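Local coordinates for putative peptide ABC-transport system periplasmic peptide-binding protein (Campylobacter jejuni, PDB 4OEV) that binds nickel(II) outside the cytoplasm, here together with oxalate, and as the solute-binding component serves an ABC-type nickel importer, at residues A[255-260]-A[311-316]; A[105-110]-A[118-123]. One frame throughout, in Å; residues are numbered along the deposited sequence.

Interaction 1. Residues A[255-260]-A[311-316]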
ATOM      1  N   ASP A 255      18.439  19.127   6.353  1.00 29.19           N
ATOM      2  CA  ASP A 255      18.742  20.327   5.592  1.00 29.51           C
ATOM      3  C   ASP A 255      18.156  20.291   4.189  1.00 28.88           C
ATOM      4  O   ASP A 255      18.462  19.410   3.368  1.00 28.85           O
ATOM      5  CB  ASP A 255      20.292  20.521   5.486  1.00 36.71           C
ATOM      6  CG  ASP A 255      20.692  21.871   4.904  1.00 45.24           C
ATOM      7  OD1 ASP A 255      19.990  22.409   3.996  1.00 49.33           O
ATOM      8  OD2 ASP A 255      21.749  22.401   5.329  1.00 48.00           O
ATOM      9  N   LEU A 256      17.359  21.297   3.889  1.00 29.04           N
ATOM     10  CA  LEU A 256      16.674  21.378   2.586  1.00 28.53           C
ATOM     11  C   LEU A 256      17.661  21.282   1.409  1.00 28.66           C
ATOM     12  O   LEU A 256      17.458  20.519   0.446  1.00 30.85           O
ATOM     13  CB  LEU A 256      15.902  22.681   2.503  1.00 28.57           C
ATOM     14  CG  LEU A 256      15.310  22.945   1.119  1.00 31.83           C
ATOM     15  CD1 LEU A 256      14.278  21.851   0.773  1.00 31.97           C
ATOM     16  CD2 LEU A 256      14.665  24.312   1.114  1.00 35.49           C
ATOM     17  N   LYS A 257      18.742  22.039   1.480  1.00 29.25           N
ATOM     18  CA  LYS A 257      19.728  22.016   0.386  1.00 29.98           C
ATOM     19  C   LYS A 257      20.344  20.638   0.214  1.00 30.25           C
ATOM     20  O   LYS A 257      20.662  20.236  -0.898  1.00 32.67           O
ATOM     21  CB  LYS A 257      20.839  23.043   0.631  1.00 31.65           C
ATOM     22  CG  LYS A 257      20.377  24.509   0.442  1.00 35.20           C
ATOM     23  CD  LYS A 257      21.468  25.509   0.960  1.00 40.01           C
ATOM     24  CE  LYS A 257      21.015  26.978   0.863  1.00 42.84           C
ATOM     25  NZ  LYS A 257      21.970  27.953   1.517  1.00 43.98           N
ATOM     26  N   VAL A 258      20.560  19.932   1.317  1.00 28.20           N
ATOM     27  CA  VAL A 258      21.141  18.581   1.245  1.00 29.44           C
ATOM     28  C   VAL A 258      20.164  17.608   0.551  1.00 28.70           C
ATOM     29  O   VAL A 258      20.528  16.857  -0.347  1.00 27.12           O
ATOM     30  CB  VAL A 258      21.472  18.072   2.654  1.00 30.67           C
ATOM     31  CG1 VAL A 258      21.758  16.533   2.651  1.00 29.84           C
ATOM     32  CG2 VAL A 258      22.631  18.902   3.257  1.00 31.51           C
ATOM     33  N   ARG A 259      18.891  17.662   0.929  1.00 27.39           N
ATOM     34  CA  ARG A 259      17.913  16.782   0.335  1.00 28.39           C
ATOM     35  C   ARG A 259      17.720  17.117  -1.150  1.00 30.66           C
ATOM     36  O   ARG A 259      17.590  16.213  -1.981  1.00 30.56           O
ATOM     37  CB  ARG A 259      16.574  16.884   1.093  1.00 29.36           C
ATOM     38  CG  ARG A 259      16.568  16.126   2.379  1.00 28.76           C
ATOM     39  CD  ARG A 259      15.255  16.280   3.068  1.00 31.34           C
ATOM     40  NE  ARG A 259      15.133  17.556   3.797  1.00 31.84           N
ATOM     41  CZ  ARG A 259      14.216  18.486   3.546  1.00 30.62           C
ATOM     42  NH1 ARG A 259      14.207  19.573   4.311  1.00 31.35           N
ATOM     43  NH2 ARG A 259      13.302  18.351   2.549  1.00 27.50           N
ATOM     44  N   GLN A 260      17.748  18.402  -1.504  1.00 28.34           N
ATOM     45  CA  GLN A 260      17.648  18.739  -2.917  1.00 29.52           C
ATOM     46  C   GLN A 260      18.900  18.247  -3.676  1.00 33.77           C
ATOM     47  O   GLN A 260      18.838  17.740  -4.793  1.00 34.79           O
ATOM     48  CB  GLN A 260      17.503  20.245  -3.087  1.00 29.68           C
ATOM     49  CG  GLN A 260      16.268  20.831  -2.422  1.00 31.93           C
ATOM     50  CD  GLN A 260      16.247  22.357  -2.517  1.00 37.62           C
ATOM     51  OE1 GLN A 260      17.260  23.019  -2.270  1.00 38.04           O
ATOM     52  NE2 GLN A 260      15.092  22.916  -2.856  1.00 36.39           N
ATOM     53  N   LEU A 311      25.486  21.753  -2.145  1.00 34.30           N
ATOM     54  CA  LEU A 311      26.185  21.367  -0.912  1.00 34.62           C
ATOM     55  C   LEU A 311      27.221  22.479  -0.514  1.00 40.01           C
ATOM     56  O   LEU A 311      27.391  22.773   0.670  1.00 38.11           O
ATOM     57  CB  LEU A 311      26.883  20.007  -1.064  1.00 31.71           C
ATOM     58  CG  LEU A 311      25.946  18.795  -1.199  1.00 30.67           C
ATOM     59  CD1 LEU A 311      26.764  17.526  -1.283  1.00 31.70           C
ATOM     60  CD2 LEU A 311      24.985  18.692   0.010  1.00 28.82           C
ATOM     61  N   VAL A 312      27.887  23.095  -1.486  1.00 41.95           N
ATOM     62  CA  VAL A 312      28.775  24.239  -1.157  1.00 42.75           C
ATOM     63  C   VAL A 312      27.922  25.316  -0.473  1.00 48.39           C
ATOM     64  O   VAL A 312      28.228  25.729   0.668  1.00 46.96           O
ATOM     65  CB  VAL A 312      29.457  24.791  -2.402  1.00 42.69           C
ATOM     66  CG1 VAL A 312      30.205  26.130  -2.135  1.00 45.99           C
ATOM     67  CG2 VAL A 312      30.450  23.762  -2.910  1.00 42.74           C
ATOM     68  N   SER A 313      26.780  25.627  -1.095  1.00 47.16           N
ATOM     69  CA  SER A 313      25.875  26.627  -0.574  1.00 47.24           C
ATOM     70  C   SER A 313      25.397  26.308   0.834  1.00 45.39           C
ATOM     71  O   SER A 313      25.123  27.225   1.602  1.00 48.70           O
ATOM     72  CB  SER A 313      24.680  26.786  -1.500  1.00 50.10           C
ATOM     73  OG  SER A 313      23.743  27.710  -0.986  1.00 50.19           O
ATOM     74  N   ALA A 314      25.306  25.027   1.183  1.00 41.61           N
ATOM     75  CA  ALA A 314      24.850  24.639   2.512  1.00 40.89           C
ATOM     76  C   ALA A 314      25.985  24.665   3.507  1.00 39.55           C
ATOM     77  O   ALA A 314      25.802  24.342   4.676  1.00 40.41           O
ATOM     78  CB  ALA A 314      24.155  23.235   2.495  1.00 35.10           C
ATOM     79  N   GLY A 315      27.156  25.052   3.034  1.00 42.04           N
ATOM     80  CA  GLY A 315      28.309  25.275   3.890  1.00 44.94           C
ATOM     81  C   GLY A 315      29.314  24.139   3.917  1.00 43.63           C
ATOM     82  O   GLY A 315      30.273  24.208   4.677  1.00 41.82           O
ATOM     83  N   PHE A 316      29.102  23.119   3.080  1.00 42.04           N
ATOM     84  CA  PHE A 316      30.023  21.978   3.003  1.00 41.89           C
ATOM     85  C   PHE A 316      31.194  22.266   2.059  1.00 42.67           C
ATOM     86  O   PHE A 316      31.103  23.097   1.145  1.00 43.85           O
ATOM     87  CB  PHE A 316      29.282  20.687   2.560  1.00 39.27           C
ATOM     88  CG  PHE A 316      28.310  20.163   3.571  1.00 38.66           C
ATOM     89  CD1 PHE A 316      26.964  20.576   3.582  1.00 33.95           C
ATOM     90  CD2 PHE A 316      28.728  19.246   4.527  1.00 40.42           C
ATOM     91  CE1 PHE A 316      26.082  20.114   4.511  1.00 36.27           C
ATOM     92  CE2 PHE A 316      27.813  18.750   5.479  1.00 39.58           C
ATOM     93  CZ  PHE A 316      26.496  19.198   5.469  1.00 38.23           C
TER
HETATM   94  O   HOH W   1      22.772  24.652   5.437  1.00 44.63           O

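Interaction 2. Residues A[105-110]-A[118-123]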
ATOM      1  N   GLU A 105     -12.883   8.852  10.727  1.00 38.00           N
ATOM      2  CA  GLU A 105     -12.976   9.852  11.803  1.00 38.58           C
ATOM      3  C   GLU A 105     -13.998  10.922  11.497  1.00 45.27           C
ATOM      4  O   GLU A 105     -14.502  11.613  12.392  1.00 46.65           O
ATOM      5  CB  GLU A 105     -11.616  10.537  12.056  1.00 37.19           C
ATOM      6  CG  GLU A 105     -11.084  11.274  10.804  1.00 40.30           C
ATOM      7  CD  GLU A 105      -9.733  11.940  11.040  1.00 51.46           C
ATOM      8  OE1 GLU A 105      -9.409  12.109  12.239  1.00 54.26           O
ATOM      9  OE2 GLU A 105      -8.969  12.200  10.050  1.00 49.89           O
ATOM     10  N   ASP A 106     -14.294  11.075  10.219  1.00 47.43           N
ATOM     11  CA  ASP A 106     -15.157  12.135   9.772  1.00 46.66           C
ATOM     12  C   ASP A 106     -16.661  11.781   9.806  1.00 47.54           C
ATOM     13  O   ASP A 106     -17.512  12.575   9.388  1.00 43.90           O
ATOM     14  CB  ASP A 106     -14.748  12.510   8.372  1.00 48.35           C
ATOM     15  CG  ASP A 106     -15.530  13.672   7.846  1.00 48.16           C
ATOM     16  OD1 ASP A 106     -15.720  14.650   8.605  1.00 48.43           O
ATOM     17  OD2 ASP A 106     -16.053  13.540   6.721  1.00 46.79           O
ATOM     18  N   ILE A 107     -16.984  10.616  10.348  1.00 46.56           N
ATOM     19  CA  ILE A 107     -18.378  10.189  10.470  1.00 48.42           C
ATOM     20  C   ILE A 107     -18.977  10.745  11.743  1.00 50.86           C
ATOM     21  O   ILE A 107     -18.460  10.492  12.838  1.00 52.65           O
ATOM     22  CB  ILE A 107     -18.470   8.683  10.484  1.00 46.88           C
ATOM     23  CG1 ILE A 107     -18.023   8.177   9.132  1.00 49.80           C
ATOM     24  CG2 ILE A 107     -19.949   8.217  10.806  1.00 46.89           C
ATOM     25  CD1 ILE A 107     -17.637   6.800   9.167  1.00 51.94           C
ATOM     26  N   LYS A 108     -20.046  11.524  11.608  1.00 47.48           N
ATOM     27  CA  LYS A 108     -20.691  12.087  12.766  1.00 48.99           C
ATOM     28  C   LYS A 108     -21.703  11.132  13.400  1.00 51.79           C
ATOM     29  O   LYS A 108     -21.708  10.961  14.619  1.00 51.95           O
ATOM     30  CB  LYS A 108     -21.378  13.386  12.398  1.00 52.51           C
ATOM     31  CG  LYS A 108     -22.106  14.046  13.587  1.00 54.12           C
ATOM     32  CD  LYS A 108     -22.615  15.365  13.152  1.00 54.60           C
ATOM     33  CE  LYS A 108     -23.329  16.051  14.310  1.00 58.77           C
ATOM     34  NZ  LYS A 108     -23.680  17.442  13.942  1.00 59.10           N
ATOM     35  N   SER A 109     -22.542  10.506  12.569  1.00 51.39           N
ATOM     36  CA  SER A 109     -23.574   9.591  13.033  1.00 54.54           C
ATOM     37  C   SER A 109     -23.901   8.540  11.977  1.00 55.00           C
ATOM     38  O   SER A 109     -23.824   8.820  10.763  1.00 52.38           O
ATOM     39  CB  SER A 109     -24.863  10.349  13.374  1.00 55.98           C
ATOM     40  OG  SER A 109     -25.349  10.976  12.194  1.00 55.44           O
ATOM     41  N   VAL A 110     -24.264   7.354  12.458  1.00 53.91           N
ATOM     42  CA  VAL A 110     -24.760   6.249  11.624  1.00 54.34           C
ATOM     43  C   VAL A 110     -26.163   5.853  12.107  1.00 58.31           C
ATOM     44  O   VAL A 110     -26.311   5.376  13.232  1.00 59.36           O
ATOM     45  CB  VAL A 110     -23.879   5.011  11.695  1.00 53.22           C
ATOM     46  CG1 VAL A 110     -24.415   3.923  10.786  1.00 53.78           C
ATOM     47  CG2 VAL A 110     -22.387   5.374  11.354  1.00 50.81           C
ATOM     48  N   VAL A 118     -29.032   2.317   5.964  1.00 59.55           N
ATOM     49  CA  VAL A 118     -28.323   3.124   6.973  1.00 58.53           C
ATOM     50  C   VAL A 118     -28.160   4.520   6.406  1.00 57.84           C
ATOM     51  O   VAL A 118     -28.104   4.728   5.195  1.00 57.40           O
ATOM     52  CB  VAL A 118     -26.967   2.537   7.429  1.00 57.52           C
ATOM     53  CG1 VAL A 118     -27.178   1.158   8.054  1.00 58.33           C
ATOM     54  CG2 VAL A 118     -25.924   2.517   6.283  1.00 57.29           C
ATOM     55  N   LYS A 119     -28.212   5.496   7.302  1.00 58.07           N
ATOM     56  CA  LYS A 119     -28.066   6.880   6.936  1.00 57.61           C
ATOM     57  C   LYS A 119     -26.827   7.359   7.680  1.00 55.84           C
ATOM     58  O   LYS A 119     -26.862   7.515   8.901  1.00 56.47           O
ATOM     59  CB  LYS A 119     -29.308   7.678   7.336  1.00 59.73           C
ATOM     60  CG  LYS A 119     -29.344   9.125   6.893  1.00 65.90           C
ATOM     61  CD  LYS A 119     -30.591   9.795   7.500  1.00 72.86           C
ATOM     62  CE  LYS A 119     -31.049  10.978   6.684  1.00 76.14           C
ATOM     63  NZ  LYS A 119     -29.929  11.963   6.591  1.00 75.07           N
ATOM     64  N   ILE A 120     -25.759   7.611   6.932  1.00 57.34           N
ATOM     65  CA  ILE A 120     -24.488   8.028   7.511  1.00 52.16           C
ATOM     66  C   ILE A 120     -24.372   9.514   7.315  1.00 51.94           C
ATOM     67  O   ILE A 120     -24.521  10.015   6.207  1.00 51.89           O
ATOM     68  CB  ILE A 120     -23.290   7.304   6.840  1.00 50.20           C
ATOM     69  CG1 ILE A 120     -23.479   5.800   6.905  1.00 50.61           C
ATOM     70  CG2 ILE A 120     -21.946   7.738   7.491  1.00 48.44           C
ATOM     71  CD1 ILE A 120     -22.624   5.033   5.887  1.00 49.17           C
ATOM     72  N   THR A 121     -24.131  10.233   8.405  1.00 51.97           N
ATOM     73  CA  THR A 121     -23.928  11.661   8.309  1.00 51.77           C
ATOM     74  C   THR A 121     -22.489  12.026   8.723  1.00 51.60           C
ATOM     75  O   THR A 121     -21.927  11.524   9.708  1.00 49.32           O
ATOM     76  CB  THR A 121     -24.955  12.461   9.178  1.00 53.73           C
ATOM     77  OG1 THR A 121     -26.275  12.254   8.660  1.00 55.56           O
ATOM     78  CG2 THR A 121     -24.638  13.938   9.139  1.00 53.50           C
ATOM     79  N   LEU A 122     -21.914  12.916   7.942  1.00 48.89           N
ATOM     80  CA  LEU A 122     -20.504  13.283   8.120  1.00 47.03           C
ATOM     81  C   LEU A 122     -20.378  14.697   8.660  1.00 51.66           C
ATOM     82  O   LEU A 122     -21.251  15.524   8.438  1.00 48.69           O
ATOM     83  CB  LEU A 122     -19.762  13.183   6.812  1.00 45.63           C
ATOM     84  CG  LEU A 122     -19.693  11.894   5.999  1.00 46.69           C
ATOM     85  CD1 LEU A 122     -18.858  12.204   4.756  1.00 45.25           C
ATOM     86  CD2 LEU A 122     -19.070  10.814   6.860  1.00 46.54           C
ATOM     87  N   PHE A 123     -19.259  15.003   9.313  1.00 51.46           N
ATOM     88  CA  PHE A 123     -19.020  16.379   9.772  1.00 51.23           C
ATOM     89  C   PHE A 123     -18.741  17.322   8.588  1.00 51.04           C
ATOM     90  O   PHE A 123     -19.191  18.471   8.554  1.00 51.89           O
ATOM     91  CB  PHE A 123     -17.834  16.432  10.734  1.00 49.31           C
ATOM     92  CG  PHE A 123     -18.058  15.746  12.043  1.00 48.97           C
ATOM     93  CD1 PHE A 123     -18.864  16.312  13.010  1.00 50.00           C
ATOM     94  CD2 PHE A 123     -17.419  14.547  12.321  1.00 49.29           C
ATOM     95  CE1 PHE A 123     -19.047  15.689  14.219  1.00 50.51           C
ATOM     96  CE2 PHE A 123     -17.610  13.911  13.531  1.00 49.72           C
ATOM     97  CZ  PHE A 123     -18.423  14.486  14.477  1.00 49.02           C
TER
HETATM   98  O   HOH W   2     -26.809  10.134  10.022  1.00 36.53           O

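Interaction 1. Residues A[255-260]-A[311-316]
Lys257 and Val258, in the first turn of helix 256-265, meet Leu311 in the last turn of helix 304-313 and Ala314 just after it, with 6.1 Å between Lys257 CA and Ala314 CA. Lys257 reaches across with an extended chain; its CG lies beside the backbone N (chi1 -72°), and the ammonium donates to Ser313 twice. NZ stands 3.1 Å from Ser313 OG and 3.2 Å from Ser313 O, above the plane of that carbonyl and not on a lone pair. The ammonium thus sits at the carboxyl end of the helix, where the dipole would favour its positive charge. Beneath this arm Ala314 CB packs 3.8 Å from Lys257 CB. The two oxygens of Asp255 have different partners: OD1 accepts from Lys257 N, the N-cap bond of helix 256-265, while OD2 accepts a hydrogen bond from a water that also donates to Ala314 O. Gly315, with positive phi, completes a Schellman motif that turns the chain into Phe316. On the buried side Val258 CG2 lies 4.0 Å from Leu311 CD2 and 3.9 Å from Phe316 CE1. Leu331 touches Val258, Leu311 and Phe316, and Phe324 packs on the last two, so both helix ends lie against the sheet that holds strands 324-326 and 329-338.

Interaction 2. Residues A[105-110]-A[118-123]
Lys108 and Ser109 stand together opposite Thr121, whose carbonyl oxygen accepts two backbone bonds: Lys108 N at 2.7 Å, in the carbonyl plane but bent at the hydrogen (140°), and Ser109 N at 3.1 Å, straighter at 163°. Thr121 N returns a bond to Ser109 O, 2.8 Å long. Next to the bulge, Phe123 N donates to Asp106 O. The Phe123 ring turns back across Lys108, whose CB stands over the centre of one face, 3.7 Å from the ring centroid, a CH-pi contact. With CG anti to the backbone N (chi1 179°), the extended lysine chain passes over the ring face, its direction roughly at right angles to that of the Phe123 side chain, CG lying 3.5 Å from Phe123 CE1. The two donors on Thr121 O mark a classic beta bulge in the antiparallel hairpin of strands 107-114 and 117-122; it shifts the register by one residue between the Ile107-Leu122 and Ser109-Thr121 pairs. Ser109 and Thr121 share a face, where one water is hydrogen-bonded to both hydroxyls and donates to Lys119 O. Val110 and Ile120 lie on the other face, and Ile107 CG2 meets Ile120 CG2 at 3.9 Å. Ile88 of helix 81-92 covers these three, with Phe129 of helix 129-132 against both isoleucines. Farther out, strand 62-67 pairs with the other edge of strand 117-122, and Asp106 OD1 accepts from Lys124 N, the residue after Phe123.

In the fold
Interaction 2 comes first along the chain and closes before interaction 1 opens; their centres lie 47 Å apart, with about 24 Å between nearest atoms, so they do not touch. They share no helix or sheet. Interaction 2 lies in the four-stranded antiparallel sheet 51-56, 62-67, 117-122 and 107-114, with 107-114 at its edge. Interaction 1 joins the ends of helices 256-265 and 304-313 beside the mixed sheet containing strands 324-326 and 329-338. Both fall within the family 5 solute-binding range, and both lie away from the nickel and oxalate site, so neither contributes a residue to it.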